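Local coordinates for protein extracellular sialidase/neuraminidase, putative (Aspergillus fumigatus, PDB 2XZI) that acts as a fungal KDNase, hydrolysing glycosides of the deaminated sialic acid KDN with a sialidase-type beta-propeller fold, at residues 54-59 / 103-108. Residues are numbered along the deposited sequence; the frame is centred on the assembly and turned at random.
Sequences FAEGRR and GNPTPV
E56 OE2 accepts the backbone N of N104 across the contact at 2.9 Å, in a nearly straight bond (169°) on the anti side. The E56 chain runs extended beyond CG (chi2 -179°), which carries its carboxylate over to 103-108. OE2 also lies 3.3 Å from the CA of G103. A water sits within hydrogen-bonding reach of both E56 OE2 and N104 OD1. The other oxygen, OE1, is gripped side-on by R58: NH2 of R58 lies 2.8 Å and NE of R58 3.0 Å from E56 OE1, both from the same face of the carboxylate. The salt bridge probably offsets the buried charge and, with D64 and the ligand, helps to set how the guanidinium is turned. R58 NH1 pairs with D64, and R58 NH2 also reaches O4 of the bound deamino-alpha-neuraminic acid. The side-chain amide of N104 gives ND2 to V185 O and takes R151 NH2 on OD1.

Further along, the contact is apolar. F54 CB meets P105 CB at 3.9 Å. The F54 ring slides past P107, with CE1 of F54 3.9 Å from P107 CB. L117 touches both F54 and P107.

The two strands run antiparallel at 170° but belong to different sheets. E56 on N104 N and F54 on the two prolines join neighbouring blades of the sialidase beta-propeller, and E56 probably acts as a second-shell residue that helps to position R58 in the sugar pocket.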
ATOM      1  N   PHE A  54      -1.856  -6.457  -4.893  1.00  4.70           N
ATOM      2  CA  PHE A  54      -3.032  -6.661  -4.063  1.00  4.56           C
ATOM      3  C   PHE A  54      -3.901  -5.426  -4.057  1.00  4.11           C
ATOM      4  O   PHE A  54      -3.416  -4.306  -4.266  1.00  4.80           O
ATOM      5  CB  PHE A  54      -2.633  -6.943  -2.619  1.00  5.27           C
ATOM      6  CG  PHE A  54      -1.677  -8.082  -2.459  1.00  3.49           C
ATOM      7  CD1 PHE A  54      -0.303  -7.862  -2.499  1.00  4.76           C
ATOM      8  CD2 PHE A  54      -2.135  -9.364  -2.229  1.00  3.31           C
ATOM      9  CE1 PHE A  54       0.600  -8.931  -2.348  1.00  4.49           C
ATOM     10  CE2 PHE A  54      -1.231 -10.434  -2.080  1.00  5.52           C
ATOM     11  CZ  PHE A  54       0.127 -10.203  -2.119  1.00  4.21           C
ATOM     12  N   ALA A  55      -5.191  -5.627  -3.816  1.00  4.77           N
ATOM     13  CA  ALA A  55      -6.109  -4.509  -3.661  1.00  4.65           C
ATOM     14  C   ALA A  55      -7.349  -4.955  -2.892  1.00  4.04           C
ATOM     15  O   ALA A  55      -7.607  -6.169  -2.726  1.00  4.75           O
ATOM     16  CB  ALA A  55      -6.512  -3.967  -5.027  1.00  4.96           C
ATOM     17  N   GLU A  56      -8.105  -3.967  -2.422  1.00  4.39           N
ATOM     18  CA  GLU A  56      -9.450  -4.195  -1.952  1.00  4.89           C
ATOM     19  C   GLU A  56     -10.415  -4.171  -3.117  1.00  4.88           C
ATOM     20  O   GLU A  56     -10.513  -3.181  -3.849  1.00  6.30           O
ATOM     21  CB  GLU A  56      -9.834  -3.100  -0.959  1.00  5.13           C
ATOM     22  CG  GLU A  56      -9.190  -3.262   0.404  1.00  6.68           C
ATOM     23  CD  GLU A  56      -9.604  -2.184   1.377  1.00  6.60           C
ATOM     24  OE1 GLU A  56     -10.713  -1.611   1.226  1.00  7.12           O
ATOM     25  OE2 GLU A  56      -8.823  -1.924   2.316  1.00  6.93           O
ATOM     26  N   GLY A  57     -11.117  -5.285  -3.294  1.00  4.32           N
ATOM     27  CA  GLY A  57     -12.194  -5.386  -4.283  1.00  5.07           C
ATOM     28  C   GLY A  57     -13.458  -4.960  -3.559  1.00  5.31           C
ATOM     29  O   GLY A  57     -14.020  -5.686  -2.734  1.00  5.40           O
ATOM     30  N   ARG A  58     -13.889  -3.747  -3.840  1.00  6.28           N
ATOM     31  CA  ARG A  58     -15.058  -3.173  -3.183  1.00  6.62           C
ATOM     32  C   ARG A  58     -16.305  -3.503  -4.019  1.00  7.03           C
ATOM     33  O   ARG A  58     -16.512  -2.954  -5.108  1.00  7.87           O
ATOM     34  CB  ARG A  58     -14.841  -1.674  -2.913  1.00  6.41           C
ATOM     35  CG  ARG A  58     -13.626  -1.405  -2.026  1.00  7.09           C
ATOM     36  CD  ARG A  58     -13.514   0.034  -1.568  1.00  5.74           C
ATOM     37  NE  ARG A  58     -12.508   0.122  -0.504  1.00  5.69           N
ATOM     38  CZ  ARG A  58     -12.296   1.194   0.258  1.00  6.29           C
ATOM     39  NH1 ARG A  58     -13.021   2.301   0.117  1.00  7.77           N
ATOM     40  NH2 ARG A  58     -11.369   1.140   1.210  1.00  6.22           N
ATOM     41  N   ARG A  59     -17.120  -4.415  -3.492  1.00  7.92           N
ATOM     42  CA  ARG A  59     -18.108  -5.098  -4.301  1.00  8.69           C
ATOM     43  C   ARG A  59     -19.148  -4.185  -4.906  1.00  8.23           C
ATOM     44  O   ARG A  59     -19.391  -4.249  -6.122  1.00  7.53           O
ATOM     45  CB  ARG A  59     -18.760  -6.198  -3.490  1.00  8.75           C
ATOM     46  CG  ARG A  59     -17.819  -7.379  -3.214  1.00  9.64           C
ATOM     47  CD  ARG A  59     -17.999  -8.518  -4.206  1.00 11.11           C
ATOM     48  NE  ARG A  59     -19.346  -9.105  -4.115  1.00 11.40           N
ATOM     49  CZ  ARG A  59     -20.239  -9.111  -5.107  1.00 12.68           C
ATOM     50  NH1 ARG A  59     -19.950  -8.583  -6.301  1.00 12.60           N
ATOM     51  NH2 ARG A  59     -21.430  -9.671  -4.894  1.00 15.36           N
ATOM     52  N   GLY A 103      -9.410  -6.032   4.181  1.00  5.92           N
ATOM     53  CA  GLY A 103      -8.637  -4.986   3.520  1.00  5.75           C
ATOM     54  C   GLY A 103      -7.324  -4.608   4.147  1.00  5.39           C
ATOM     55  O   GLY A 103      -6.722  -5.383   4.890  1.00  5.81           O
ATOM     56  N   ASN A 104      -6.888  -3.390   3.834  1.00  4.57           N
ATOM     57  CA  ASN A 104      -5.576  -2.887   4.272  1.00  5.25           C
ATOM     58  C   ASN A 104      -4.417  -3.839   3.926  1.00  4.90           C
ATOM     59  O   ASN A 104      -3.611  -4.184   4.788  1.00  5.55           O
ATOM     60  CB  ASN A 104      -5.582  -2.604   5.785  1.00  5.43           C
ATOM     61  CG  ASN A 104      -6.300  -1.328   6.134  1.00  5.03           C
ATOM     62  OD1 ASN A 104      -7.534  -1.243   6.021  1.00  5.97           O
ATOM     63  ND2 ASN A 104      -5.548  -0.315   6.531  1.00  5.57           N
ATOM     64  N   PRO A 105      -4.326  -4.297   2.669  1.00  4.83           N
ATOM     65  CA  PRO A 105      -3.230  -5.234   2.403  1.00  4.75           C
ATOM     66  C   PRO A 105      -1.858  -4.647   2.736  1.00  4.13           C
ATOM     67  O   PRO A 105      -1.520  -3.545   2.290  1.00  4.62           O
ATOM     68  CB  PRO A 105      -3.351  -5.490   0.888  1.00  4.44           C
ATOM     69  CG  PRO A 105      -4.044  -4.275   0.375  1.00  4.64           C
ATOM     70  CD  PRO A 105      -5.031  -3.929   1.428  1.00  4.70           C
ATOM     71  N   THR A 106      -1.083  -5.384   3.537  1.00  4.47           N
ATOM     72  CA  THR A 106       0.265  -4.962   3.932  1.00  4.57           C
ATOM     73  C   THR A 106       1.207  -6.172   3.846  1.00  4.67           C
ATOM     74  O   THR A 106       1.448  -6.863   4.838  1.00  4.93           O
ATOM     75  CB  THR A 106       0.269  -4.322   5.336  1.00  4.60           C
ATOM     76  OG1 THR A 106      -0.787  -3.364   5.413  1.00  5.14           O
ATOM     77  CG2 THR A 106       1.587  -3.612   5.618  1.00  4.70           C
ATOM     78  N   PRO A 107       1.743  -6.421   2.645  1.00  3.77           N
ATOM     79  CA  PRO A 107       2.607  -7.579   2.389  1.00  4.61           C
ATOM     80  C   PRO A 107       4.062  -7.322   2.742  1.00  4.99           C
ATOM     81  O   PRO A 107       4.527  -6.177   2.698  1.00  4.59           O
ATOM     82  CB  PRO A 107       2.443  -7.804   0.881  1.00  5.52           C
ATOM     83  CG  PRO A 107       2.216  -6.414   0.344  1.00  4.20           C
ATOM     84  CD  PRO A 107       1.339  -5.755   1.387  1.00  3.97           C
ATOM     85  N   VAL A 108       4.800  -8.389   3.064  1.00  4.64           N
ATOM     86  CA  VAL A 108       6.247  -8.346   3.160  1.00  5.42           C
ATOM     87  C   VAL A 108       6.801  -9.700   2.706  1.00  4.92           C
ATOM     88  O   VAL A 108       6.304 -10.744   3.120  1.00  5.75           O
ATOM     89  CB  VAL A 108       6.734  -7.962   4.593  1.00  5.68           C
ATOM     90  CG1 VAL A 108       6.207  -8.935   5.658  1.00  6.39           C
ATOM     91  CG2 VAL A 108       8.272  -7.793   4.636  1.00  7.45           C
TER
HETATM   92  O   HOH W   1      -8.628   0.348   3.819  1.00 13.04           O